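Local atomic coordinates of MIP07328p (PDB entry 6FKK), a protein that probably acts as a repulsive axon guidance cue, a Drosophila semaphorin whose extracellular Sema domain is expected to bind a cell-surface receptor. Residues S171-R179 against Q186-F197. Sequence-based numbering, arbitrary orientation.
Sequences SGGDPLIYR and QYDLKQLNQPDF. With NAG (2-acetamido-2-deoxy-beta-D-glucopyranose), chain E.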
# COMPACT_ATOMS: atom_id res chain seq x y z
N SER A 171 13.65 -4.51 -21.24
CA SER A 171 14.54 -5.29 -20.40
C SER A 171 14.31 -5.06 -18.91
O SER A 171 14.74 -5.88 -18.10
CB SER A 171 16.00 -4.97 -20.74
OG SER A 171 16.24 -5.09 -22.13
N GLY A 172 13.63 -3.97 -18.55
CA GLY A 172 13.43 -3.65 -17.15
C GLY A 172 14.56 -2.89 -16.50
O GLY A 172 14.76 -3.02 -15.29
N GLY A 173 15.32 -2.11 -17.27
CA GLY A 173 16.46 -1.40 -16.72
C GLY A 173 16.36 0.10 -16.82
O GLY A 173 17.37 0.81 -16.67
N ASP A 174 15.16 0.62 -17.08
CA ASP A 174 14.92 2.06 -17.17
C ASP A 174 13.70 2.41 -16.32
O ASP A 174 12.59 2.56 -16.84
CB ASP A 174 14.72 2.51 -18.62
CG ASP A 174 14.63 4.02 -18.76
OD1 ASP A 174 14.93 4.73 -17.78
OD2 ASP A 174 14.26 4.49 -19.85
N PRO A 175 13.88 2.56 -15.01
CA PRO A 175 12.77 2.98 -14.16
C PRO A 175 12.51 4.47 -14.27
O PRO A 175 13.42 5.27 -14.47
CB PRO A 175 13.26 2.61 -12.75
CG PRO A 175 14.74 2.75 -12.85
CD PRO A 175 15.11 2.31 -14.24
N LEU A 176 11.24 4.84 -14.14
CA LEU A 176 10.87 6.25 -14.21
C LEU A 176 9.57 6.49 -13.48
O LEU A 176 8.82 5.56 -13.17
CB LEU A 176 10.76 6.73 -15.67
CG LEU A 176 10.00 5.96 -16.75
CD1 LEU A 176 8.53 5.71 -16.44
CD2 LEU A 176 10.11 6.70 -18.07
N ILE A 177 9.32 7.77 -13.20
CA ILE A 177 8.00 8.27 -12.81
C ILE A 177 7.60 9.29 -13.87
O ILE A 177 8.34 10.24 -14.13
CB ILE A 177 8.02 8.89 -11.41
CG1 ILE A 177 8.52 7.88 -10.37
CG2 ILE A 177 6.64 9.38 -11.04
CD1 ILE A 177 8.51 8.40 -8.95
N TYR A 178 6.43 9.08 -14.48
CA TYR A 178 6.08 9.78 -15.70
C TYR A 178 4.66 10.33 -15.62
O TYR A 178 3.77 9.72 -15.01
CB TYR A 178 6.23 8.85 -16.91
CG TYR A 178 5.78 9.43 -18.23
CD1 TYR A 178 6.58 10.31 -18.94
CD2 TYR A 178 4.55 9.07 -18.77
CE1 TYR A 178 6.16 10.83 -20.15
CE2 TYR A 178 4.13 9.59 -19.98
CZ TYR A 178 4.94 10.47 -20.66
OH TYR A 178 4.52 10.99 -21.87
N ARG A 179 4.45 11.48 -16.27
CA ARG A 179 3.14 12.12 -16.37
C ARG A 179 3.19 13.28 -17.36
O ARG A 179 3.92 14.25 -17.13
CB ARG A 179 2.66 12.61 -15.00
CG ARG A 179 1.19 13.05 -14.93
CD ARG A 179 0.98 14.50 -15.38
NE ARG A 179 1.96 15.42 -14.80
CZ ARG A 179 2.05 16.71 -15.11
NH1 ARG A 179 1.22 17.24 -15.99
NH2 ARG A 179 2.98 17.46 -14.54
N GLN A 186 16.69 9.94 -16.89
CA GLN A 186 16.98 8.60 -17.36
C GLN A 186 18.41 8.20 -17.02
O GLN A 186 19.34 8.98 -17.17
CB GLN A 186 16.76 8.53 -18.87
CG GLN A 186 17.00 7.16 -19.48
CD GLN A 186 16.89 7.17 -21.00
OE1 GLN A 186 17.23 8.16 -21.65
NE2 GLN A 186 16.41 6.07 -21.56
N TYR A 187 18.57 6.96 -16.54
CA TYR A 187 19.87 6.39 -16.21
C TYR A 187 20.59 7.21 -15.13
O TYR A 187 21.83 7.26 -15.10
CB TYR A 187 20.75 6.25 -17.45
CG TYR A 187 20.13 5.43 -18.57
CD1 TYR A 187 19.23 4.40 -18.29
CD2 TYR A 187 20.44 5.68 -19.90
CE1 TYR A 187 18.66 3.65 -19.30
CE2 TYR A 187 19.87 4.94 -20.92
CZ TYR A 187 18.98 3.93 -20.62
OH TYR A 187 18.42 3.18 -21.63
N ASP A 188 19.83 7.85 -14.26
CA ASP A 188 20.38 8.61 -13.13
C ASP A 188 19.99 7.89 -11.85
O ASP A 188 18.80 7.79 -11.53
CB ASP A 188 19.87 10.05 -13.14
CG ASP A 188 20.55 10.91 -12.08
OD1 ASP A 188 21.41 10.40 -11.34
OD2 ASP A 188 20.21 12.11 -12.00
N LEU A 189 20.98 7.39 -11.12
CA LEU A 189 20.73 6.60 -9.93
C LEU A 189 20.51 7.44 -8.68
O LEU A 189 20.13 6.89 -7.64
CB LEU A 189 21.90 5.64 -9.69
CG LEU A 189 22.19 4.68 -10.85
CD1 LEU A 189 23.40 3.82 -10.54
CD2 LEU A 189 20.98 3.81 -11.15
N LYS A 190 20.72 8.76 -8.75
CA LYS A 190 20.45 9.61 -7.59
C LYS A 190 18.95 9.75 -7.36
O LYS A 190 18.50 9.81 -6.21
CB LYS A 190 21.10 10.98 -7.77
CG LYS A 190 22.60 10.99 -7.49
CD LYS A 190 23.17 12.40 -7.51
CE LYS A 190 23.17 12.98 -8.91
NZ LYS A 190 23.87 14.29 -8.96
N GLN A 191 18.16 9.79 -8.44
CA GLN A 191 16.71 9.87 -8.30
C GLN A 191 16.09 8.50 -8.07
O GLN A 191 15.27 8.32 -7.17
CB GLN A 191 16.10 10.54 -9.53
CG GLN A 191 16.35 12.03 -9.63
CD GLN A 191 15.55 12.69 -10.73
OE1 GLN A 191 15.19 12.06 -11.72
NE2 GLN A 191 15.24 13.97 -10.55
N LEU A 192 16.48 7.51 -8.87
CA LEU A 192 15.94 6.16 -8.77
C LEU A 192 17.06 5.16 -9.01
O LEU A 192 17.81 5.29 -9.97
CB LEU A 192 14.80 5.95 -9.77
CG LEU A 192 13.52 6.73 -9.52
CD1 LEU A 192 12.57 6.61 -10.71
CD2 LEU A 192 12.85 6.24 -8.25
N ASN A 193 17.15 4.15 -8.13
CA ASN A 193 18.21 3.14 -8.18
C ASN A 193 17.57 1.77 -8.04
O ASN A 193 17.44 1.25 -6.92
CB ASN A 193 19.24 3.40 -7.08
CG ASN A 193 20.54 2.66 -7.31
OD1 ASN A 193 20.59 1.67 -8.04
ND2 ASN A 193 21.61 3.14 -6.69
N GLN A 194 17.19 1.17 -9.17
CA GLN A 194 16.52 -0.12 -9.22
C GLN A 194 15.33 -0.20 -8.26
O GLN A 194 15.30 -1.06 -7.36
CB GLN A 194 17.51 -1.25 -8.94
CG GLN A 194 18.73 -1.25 -9.84
CD GLN A 194 19.56 -2.51 -9.69
OE1 GLN A 194 19.03 -3.59 -9.41
NE2 GLN A 194 20.87 -2.38 -9.87
N PRO A 195 14.33 0.66 -8.42
CA PRO A 195 13.23 0.70 -7.45
C PRO A 195 12.15 -0.31 -7.75
O PRO A 195 11.88 -0.67 -8.90
CB PRO A 195 12.70 2.13 -7.61
CG PRO A 195 12.91 2.42 -9.05
CD PRO A 195 14.19 1.71 -9.45
N ASP A 196 11.51 -0.79 -6.68
CA ASP A 196 10.31 -1.61 -6.75
C ASP A 196 9.20 -0.83 -6.06
O ASP A 196 9.23 -0.65 -4.84
CB ASP A 196 10.51 -2.97 -6.09
CG ASP A 196 11.51 -3.84 -6.84
OD1 ASP A 196 12.05 -3.39 -7.87
OD2 ASP A 196 11.75 -4.99 -6.39
N PHE A 197 8.24 -0.34 -6.84
CA PHE A 197 7.19 0.52 -6.31
C PHE A 197 6.09 -0.29 -5.65
O PHE A 197 5.76 -1.40 -6.09
CB PHE A 197 6.61 1.40 -7.42
CG PHE A 197 7.62 2.29 -8.08
CD1 PHE A 197 7.90 3.55 -7.56
CD2 PHE A 197 8.30 1.88 -9.21
CE1 PHE A 197 8.83 4.37 -8.16
CE2 PHE A 197 9.24 2.70 -9.82
CZ PHE A 197 9.50 3.95 -9.29
C1 NAG E . 10.34 -3.80 -11.70
C2 NAG E . 11.11 -4.88 -12.47
C3 NAG E . 12.62 -4.72 -12.29
C4 NAG E . 13.06 -3.30 -12.59
C5 NAG E . 12.26 -2.33 -11.72
C6 NAG E . 12.60 -0.88 -11.97
C7 NAG E . 10.87 -6.74 -10.86
C8 NAG E . 10.35 -8.13 -10.66
N2 NAG E . 10.68 -6.22 -12.08
O3 NAG E . 13.29 -5.62 -13.16
O4 NAG E . 14.45 -3.14 -12.31
O5 NAG E . 10.86 -2.49 -12.01
O6 NAG E . 13.99 -0.72 -12.24
O7 NAG E . 11.42 -6.12 -9.95
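Asp174, just before strand 175-178, and Pro175, its first residue, lie against the chain returning through 186-197: CA of Asp174 is 6.6 Å from CA of Tyr187, and CA of Pro175 6.9 Å from CA of Gln194; the one hydrogen bond between the segments joins side chains. It runs from Gln186 NE2 to Asp174 OD2, 3.2 Å long and bent, with the nitrogen standing above the carboxylate plane. Asp174 CG lies anti to the backbone N (chi1 -173°), which carries the carboxylate to Gln186. The other oxygen, OD1, forms a salt bridge with Arg183. CE1 of the Tyr187 ring comes within 4.1 Å of Asp174 CG, while Gln186 CG covers one face of that ring.

The apolar part is closest where two prolines cross at about a right angle, Pro175 CB lying 3.5 Å from Pro195 CD. Leu192 CD1 reaches the backbone of the strand, 3.9 Å from Leu176 CA, and Ile177 CD1 meets Phe197 CE1 at 4.1 Å. Phe211 and Ala165 add to the packing around Phe197. Beside the prolines sits an N-acetylglucosamine of a protein-linked glycan, whose O4 donates to Gly172 O (3.0 Å). Strand 175-178 closes a small antiparallel sheet and 196-203 opens the next, so this contact is an inter-blade junction of the Sema beta-propeller.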